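Long-range contacts in GGDEF and EAL domain-containing protein (Vibrio cholerae O1 str. 2010EL-1786, PDB 6PWK), which binds the second messenger c-di-GMP as a LapD-type receptor and probably relays its level to the control of large adhesins and biofilm formation: residues A[153-157]-A[181-187]; A[84-88]-A[100-104]. One frame throughout, in Å; residues are numbered along the deposited sequence.

Interaction 1 (A[153-157]-A[181-187]); sequences SLLDN and ILGKQQW. With C2E (9,9'-[(2R,3R,3aS,5S,7aR,9R,10R,10aS,12S,14aR)-3,5,10,12-tetrahydroxy-5,12-dioxidooctahydro-2H,7H-difuro[3,2-d:3',2'-j][1,3,7,9,2,8]tetraoxadiphosphacyclododecine-2,9-diyl]bis(2-amino-1,9-dihydro-6H-purin-6-one)), chain D.
The amide of Asn157 lies between Leu182 O and the edge of the Trp187 indole, and both ends of the group are used. Its ND2 donates hydrogen bonds to Leu182 O (2.7 Å, nearly straight at 172°) and to Ser153 O one helical turn back; both acceptors lie close to the amide plane. On the other end, OD1 accepts a hydrogen bond from Trp187 NE1 on a lone pair at 2.9 Å, with the indole plane turned 49° from the amide. Three bonds thus fix the rotation of the amide. Beside it, Leu154 CD2 packs on Ile181 CG1 at 3.6 Å, the two side chains crossing at about a right angle.

With CG anti to the backbone N (chi1 -159°), Asp156 reaches the nucleotide: OD1 accepts from C2E N21, while OD2 bonds C2E O2A at 2.8 Å and, from above the carboxylate plane, Lys184 NZ in a 2.6 Å salt bridge. Lys184 N hydrogen-bonds C2E O2A and O3A, and Gln185 N donates to C2E O1P at 2.7 Å. Arg28, Glu96 and Asp68 of the second subunit also bind C2E. A helix N terminus facing phosphate is a recurrent anion-binding device, here one wall of the c-di-GMP pocket, facing GGDEF-domain helix 148-164.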
loop_
_atom_site.group_PDB
_atom_site.type_symbol
_atom_site.label_atom_id
_atom_site.label_comp_id
_atom_site.label_asym_id
_atom_site.label_seq_id
_atom_site.Cartn_x
_atom_site.Cartn_y
_atom_site.Cartn_z
ATOM N N SER A 153 -13.530 -17.668 -11.097
ATOM C CA SER A 153 -14.113 -16.444 -11.641
ATOM C C SER A 153 -15.564 -16.285 -11.205
ATOM O O SER A 153 -15.984 -15.188 -10.814
ATOM C CB SER A 153 -14.005 -16.446 -13.165
ATOM O OG SER A 153 -12.653 -16.368 -13.580
ATOM N N LEU A 154 -16.345 -17.365 -11.272
ATOM C CA LEU A 154 -17.714 -17.324 -10.771
ATOM C C LEU A 154 -17.743 -16.991 -9.286
ATOM O O LEU A 154 -18.602 -16.229 -8.828
ATOM C CB LEU A 154 -18.404 -18.663 -11.027
ATOM C CG LEU A 154 -18.899 -18.944 -12.444
ATOM C CD1 LEU A 154 -18.961 -20.438 -12.694
ATOM C CD2 LEU A 154 -20.265 -18.315 -12.647
ATOM N N LEU A 155 -16.812 -17.562 -8.521
ATOM C CA LEU A 155 -16.738 -17.283 -7.092
ATOM C C LEU A 155 -16.426 -15.814 -6.838
ATOM O O LEU A 155 -16.946 -15.213 -5.891
ATOM C CB LEU A 155 -15.679 -18.187 -6.458
ATOM C CG LEU A 155 -15.870 -18.769 -5.058
ATOM C CD1 LEU A 155 -17.320 -19.107 -4.787
ATOM C CD2 LEU A 155 -15.005 -20.010 -4.902
ATOM N N ASP A 156 -15.588 -15.214 -7.689
ATOM C CA ASP A 156 -15.211 -13.816 -7.507
ATOM C C ASP A 156 -16.353 -12.881 -7.892
ATOM O O ASP A 156 -16.593 -11.873 -7.216
ATOM C CB ASP A 156 -13.960 -13.507 -8.330
ATOM C CG ASP A 156 -13.224 -12.276 -7.839
ATOM O OD1 ASP A 156 -13.498 -11.827 -6.707
ATOM O OD2 ASP A 156 -12.370 -11.757 -8.588
ATOM N N ASN A 157 -17.064 -13.193 -8.979
ATOM C CA ASN A 157 -18.189 -12.359 -9.390
ATOM C C ASN A 157 -19.363 -12.482 -8.429
ATOM O O ASN A 157 -20.085 -11.502 -8.205
ATOM C CB ASN A 157 -18.622 -12.721 -10.811
ATOM C CG ASN A 157 -17.631 -12.259 -11.860
ATOM O OD1 ASN A 157 -17.786 -11.187 -12.446
ATOM N ND2 ASN A 157 -16.603 -13.064 -12.101
ATOM N N ILE A 181 -19.629 -13.705 -16.941
ATOM C CA ILE A 181 -18.738 -13.845 -15.796
ATOM C C ILE A 181 -17.306 -13.773 -16.306
ATOM O O ILE A 181 -16.930 -14.506 -17.230
ATOM C CB ILE A 181 -18.997 -15.152 -15.025
ATOM C CG1 ILE A 181 -19.999 -14.918 -13.889
ATOM C CG2 ILE A 181 -17.695 -15.723 -14.462
ATOM C CD1 ILE A 181 -21.378 -14.461 -14.335
ATOM N N LEU A 182 -16.514 -12.878 -15.716
ATOM C CA LEU A 182 -15.143 -12.649 -16.139
ATOM C C LEU A 182 -14.242 -12.541 -14.918
ATOM O O LEU A 182 -14.692 -12.192 -13.823
ATOM C CB LEU A 182 -15.020 -11.372 -16.987
ATOM C CG LEU A 182 -15.789 -11.323 -18.308
ATOM C CD1 LEU A 182 -15.689 -9.941 -18.932
ATOM C CD2 LEU A 182 -15.267 -12.381 -19.265
ATOM N N GLY A 183 -12.963 -12.850 -15.116
ATOM C CA GLY A 183 -11.972 -12.610 -14.088
ATOM C C GLY A 183 -11.661 -11.132 -13.948
ATOM O O GLY A 183 -12.121 -10.288 -14.718
ATOM N N LYS A 184 -10.850 -10.814 -12.934
ATOM C CA LYS A 184 -10.551 -9.416 -12.637
ATOM C C LYS A 184 -9.867 -8.733 -13.815
ATOM O O LYS A 184 -10.248 -7.627 -14.215
ATOM C CB LYS A 184 -9.683 -9.315 -11.381
ATOM C CG LYS A 184 -10.385 -9.715 -10.095
ATOM C CD LYS A 184 -9.561 -9.309 -8.883
ATOM C CE LYS A 184 -10.185 -9.806 -7.588
ATOM N NZ LYS A 184 -10.115 -11.288 -7.458
ATOM N N GLN A 185 -8.851 -9.381 -14.389
ATOM C CA GLN A 185 -8.136 -8.773 -15.506
ATOM C C GLN A 185 -8.991 -8.726 -16.765
ATOM O O GLN A 185 -8.813 -7.831 -17.598
ATOM C CB GLN A 185 -6.829 -9.523 -15.759
ATOM C CG GLN A 185 -5.789 -9.299 -14.672
ATOM C CD GLN A 185 -4.690 -10.341 -14.679
ATOM O OE1 GLN A 185 -4.276 -10.824 -15.733
ATOM N NE2 GLN A 185 -4.212 -10.699 -13.493
ATOM N N GLN A 186 -9.920 -9.670 -16.923
ATOM C CA GLN A 186 -10.822 -9.622 -18.069
ATOM C C GLN A 186 -11.771 -8.434 -17.973
ATOM O O GLN A 186 -12.023 -7.753 -18.974
ATOM C CB GLN A 186 -11.601 -10.930 -18.182
ATOM C CG GLN A 186 -10.766 -12.108 -18.656
ATOM C CD GLN A 186 -11.520 -13.423 -18.593
ATOM O OE1 GLN A 186 -12.367 -13.626 -17.724
ATOM N NE2 GLN A 186 -11.217 -14.322 -19.520
ATOM N N TRP A 187 -12.308 -8.169 -16.777
ATOM C CA TRP A 187 -13.171 -7.005 -16.595
ATOM C C TRP A 187 -12.425 -5.718 -16.916
ATOM O O TRP A 187 -12.947 -4.842 -17.615
ATOM C CB TRP A 187 -13.711 -6.958 -15.163
ATOM C CG TRP A 187 -14.916 -7.814 -14.914
ATOM C CD1 TRP A 187 -15.008 -8.863 -14.049
ATOM C CD2 TRP A 187 -16.204 -7.690 -15.532
ATOM N NE1 TRP A 187 -16.271 -9.401 -14.088
ATOM C CE2 TRP A 187 -17.025 -8.701 -14.991
ATOM C CE3 TRP A 187 -16.743 -6.823 -16.489
ATOM C CZ2 TRP A 187 -18.354 -8.870 -15.375
ATOM C CZ3 TRP A 187 -18.063 -6.993 -16.871
ATOM C CH2 TRP A 187 -18.853 -8.008 -16.314
HETATM P P1 C2E D . -7.708 -12.657 -12.385
HETATM O O2P C2E D . -7.234 -11.779 -11.253
HETATM O O1P C2E D . -7.738 -11.737 -13.567
HETATM O "O5'" C2E D . -6.630 -13.790 -12.850
HETATM C "C5'" C2E D . -6.687 -14.300 -14.144
HETATM C "C4'" C2E D . -5.529 -15.325 -14.147
HETATM O "O4'" C2E D . -4.411 -14.701 -13.902
HETATM C "C3'" C2E D . -5.709 -16.149 -12.856
HETATM O "O3'" C2E D . -6.502 -17.223 -13.039
HETATM C "C2'" C2E D . -4.275 -16.567 -12.472
HETATM O "O2'" C2E D . -3.976 -17.931 -12.995
HETATM C "C1'" C2E D . -3.477 -15.750 -13.111
HETATM N N9 C2E D . -2.523 -15.104 -12.243
HETATM C C8 C2E D . -3.422 -14.219 -11.745
HETATM N N7 C2E D . -2.749 -13.456 -10.850
HETATM C C5 C2E D . -1.474 -13.854 -10.805
HETATM C C6 C2E D . -0.225 -13.404 -10.008
HETATM O O6 C2E D . -0.271 -12.513 -9.227
HETATM N N1 C2E D . 1.046 -14.055 -10.192
HETATM C C2 C2E D . 1.170 -15.148 -11.130
HETATM N N2 C2E D . 2.404 -15.881 -11.396
HETATM N N3 C2E D . -0.019 -15.551 -11.865
HETATM C C4 C2E D . -1.340 -14.879 -11.682
HETATM P P11 C2E D . -6.935 -17.938 -11.598
HETATM O O21 C2E D . -5.881 -18.129 -10.530
HETATM O O11 C2E D . -7.342 -19.342 -11.950
HETATM O O5A C2E D . -8.346 -17.177 -11.178
HETATM C C5A C2E D . -9.048 -16.550 -12.218
HETATM C C4A C2E D . -10.050 -15.648 -11.621
HETATM O O4A C2E D . -10.573 -16.182 -10.544
HETATM C C3A C2E D . -9.272 -14.241 -11.133
HETATM O O3A C2E D . -9.257 -13.220 -12.234
HETATM C C2A C2E D . -9.920 -13.810 -10.197
HETATM O O2A C2E D . -11.033 -12.946 -10.732
HETATM C C1A C2E D . -10.498 -15.132 -9.456
HETATM N N91 C2E D . -9.728 -15.522 -8.460
HETATM C C81 C2E D . -8.685 -16.368 -8.477
HETATM N N71 C2E D . -8.242 -16.457 -7.211
HETATM C C51 C2E D . -9.006 -15.682 -6.444
HETATM C C61 C2E D . -8.986 -15.382 -4.948
HETATM O O61 C2E D . -8.163 -15.904 -4.285
HETATM N N11 C2E D . -9.933 -14.494 -4.342
HETATM C C21 C2E D . -10.934 -13.861 -5.159
HETATM N N21 C2E D . -11.904 -12.953 -4.561
HETATM N N31 C2E D . -10.945 -14.156 -6.594
HETATM C C41 C2E D . -9.949 -15.088 -7.218
#

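Interaction 2 (A[84-88]-A[100-104]); sequences IKDIS and IMPNM
Chi1 of -71° and chi2 of -56° turn the end of Ile87 back toward 100-104, and its CD1 returns to the neighbouring strand although CB leaves the backbone away from it. That methyl settles 3.6 Å from Met101 CG, the two side chains meeting at a slant, and also lies against Ile100 O. Met101 sets its CG beside the backbone N (chi1 -64°), which keeps the start of its chain within reach of the isoleucine; the Met101 side chain also touches Leu109 and Val112 of helix 106-118.

Between the backbones, Ser88 and Ile100 form an antiparallel hydrogen-bonded pair. Ile100 N donates to Ser88 O at 2.9 Å, and Ser88 N returns a longer bond of 3.2 Å to a lone pair of Ile100 O. The pair lies at the open end of a beta hairpin formed by strands 88-90 and 96-102, the former the outermost strand of the GGDEF-domain sheet within this chain. On the sheet face of Ser88 and Ile100, the serine CB rests 3.7 Å from Ile100 CD1, and helix 28-41 covers both through Gln34, Tyr31 and Leu35.

Before the pairing begins, a type II beta turn from Ile84 to Ile87 swings the chain into the strand. At this corner Asp86 lies against the Pro102 ring, its CB 3.6 Å from Pro102 CG, and the proline ring meets Trp38 of helix 28-41 as well. Farther out the contact becomes wholly side chain. Ile84 and Met104 reach toward each other tip to tip, CD1 to CE at 3.7 Å, over the flank of helix 106-118, where Ile84 touches Val112 and Met104 touches Leu109.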
loop_
_atom_site.group_PDB
_atom_site.type_symbol
_atom_site.label_atom_id
_atom_site.label_comp_id
_atom_site.label_asym_id
_atom_site.label_seq_id
_atom_site.Cartn_x
_atom_site.Cartn_y
_atom_site.Cartn_z
ATOM N N ILE A 84 -20.125 -31.453 7.346
ATOM C CA ILE A 84 -20.763 -32.369 6.408
ATOM C C ILE A 84 -19.662 -33.174 5.721
ATOM O O ILE A 84 -18.473 -32.887 5.866
ATOM C CB ILE A 84 -21.655 -31.617 5.380
ATOM C CG1 ILE A 84 -22.598 -30.647 6.095
ATOM C CG2 ILE A 84 -22.506 -32.571 4.542
ATOM C CD1 ILE A 84 -23.657 -30.035 5.198
ATOM N N LYS A 85 -20.067 -34.215 4.995
ATOM C CA LYS A 85 -19.118 -35.083 4.311
ATOM C C LYS A 85 -18.382 -34.336 3.201
ATOM O O LYS A 85 -18.936 -33.454 2.539
ATOM C CB LYS A 85 -19.844 -36.289 3.715
ATOM C CG LYS A 85 -20.834 -36.945 4.656
ATOM C CD LYS A 85 -21.734 -37.911 3.905
ATOM C CE LYS A 85 -22.764 -38.539 4.829
ATOM N NZ LYS A 85 -23.703 -39.426 4.087
ATOM N N ASP A 86 -17.115 -34.710 3.003
ATOM C CA ASP A 86 -16.254 -34.186 1.938
ATOM C C ASP A 86 -16.151 -32.662 1.955
ATOM O O ASP A 86 -15.857 -32.046 0.925
ATOM C CB ASP A 86 -16.721 -34.661 0.559
ATOM C CG ASP A 86 -16.172 -36.027 0.192
ATOM O OD1 ASP A 86 -15.334 -36.561 0.954
ATOM O OD2 ASP A 86 -16.576 -36.565 -0.860
ATOM N N ILE A 87 -16.370 -32.036 3.108
ATOM C CA ILE A 87 -16.358 -30.579 3.196
ATOM C C ILE A 87 -14.916 -30.097 3.289
ATOM O O ILE A 87 -14.195 -30.439 4.233
ATOM C CB ILE A 87 -17.181 -30.085 4.394
ATOM C CG1 ILE A 87 -18.669 -30.297 4.129
ATOM C CG2 ILE A 87 -16.904 -28.612 4.667
ATOM C CD1 ILE A 87 -19.162 -29.649 2.864
ATOM N N SER A 88 -14.500 -29.298 2.313
ATOM C CA SER A 88 -13.185 -28.679 2.308
ATOM C C SER A 88 -13.327 -27.235 2.771
ATOM O O SER A 88 -14.112 -26.469 2.199
ATOM C CB SER A 88 -12.559 -28.740 0.912
ATOM O OG SER A 88 -12.546 -30.070 0.418
ATOM N N ILE A 100 -15.676 -25.904 -0.138
ATOM C CA ILE A 100 -16.158 -26.848 -1.139
ATOM C C ILE A 100 -17.209 -27.732 -0.485
ATOM O O ILE A 100 -16.966 -28.306 0.582
ATOM C CB ILE A 100 -15.015 -27.701 -1.719
ATOM C CG1 ILE A 100 -13.859 -26.813 -2.175
ATOM C CG2 ILE A 100 -15.520 -28.544 -2.877
ATOM C CD1 ILE A 100 -12.647 -27.587 -2.645
ATOM N N MET A 101 -18.373 -27.841 -1.125
ATOM C CA MET A 101 -19.502 -28.608 -0.602
ATOM C C MET A 101 -19.982 -29.581 -1.672
ATOM O O MET A 101 -20.860 -29.250 -2.481
ATOM C CB MET A 101 -20.631 -27.682 -0.158
ATOM C CG MET A 101 -20.258 -26.765 0.994
ATOM S SD MET A 101 -21.116 -25.185 0.915
ATOM C CE MET A 101 -20.423 -24.509 -0.592
ATOM N N PRO A 102 -19.428 -30.788 -1.709
ATOM C CA PRO A 102 -19.832 -31.759 -2.730
ATOM C C PRO A 102 -21.165 -32.413 -2.393
ATOM O O PRO A 102 -21.578 -32.502 -1.235
ATOM C CB PRO A 102 -18.701 -32.796 -2.710
ATOM C CG PRO A 102 -17.588 -32.158 -1.916
ATOM C CD PRO A 102 -18.265 -31.253 -0.943
ATOM N N ASN A 103 -21.832 -32.879 -3.452
ATOM C CA ASN A 103 -23.099 -33.606 -3.347
ATOM C C ASN A 103 -24.177 -32.759 -2.674
ATOM O O ASN A 103 -24.943 -33.245 -1.839
ATOM C CB ASN A 103 -22.912 -34.935 -2.612
ATOM C CG ASN A 103 -21.690 -35.696 -3.086
ATOM O OD1 ASN A 103 -20.856 -36.116 -2.284
ATOM N ND2 ASN A 103 -21.573 -35.868 -4.397
ATOM N N MET A 104 -24.239 -31.480 -3.039
ATOM C CA MET A 104 -25.258 -30.570 -2.532
ATOM C C MET A 104 -25.823 -29.757 -3.686
ATOM O O MET A 104 -25.064 -29.171 -4.465
ATOM C CB MET A 104 -24.695 -29.634 -1.457
ATOM C CG MET A 104 -24.072 -30.343 -0.267
ATOM S SD MET A 104 -24.249 -29.418 1.271
ATOM C CE MET A 104 -25.624 -30.286 2.026
#

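Overall arrangement
From the N terminus, the chain runs through helices 3-18, 28-41 and 53-80 before reaching interaction 2, which closes a short loop of 11 residues at the edge of the GGDEF-domain sheet. It then passes through helix 106-118 and strand 136-142 to helix 148-164, where interaction 1 opens; this second loop takes in strand 171-174, at the other edge of the same sheet, and returns at the start of helix 184-197. The two loops follow in series, neither nesting nor crossing. Their centres lie about 24 Å apart and they do not touch. Interaction 2 sets the turn leading into strand 88-90 against the end of strand 96-102, whereas interaction 1 ties GGDEF-domain helix 148-164 to the start of helix 184-197.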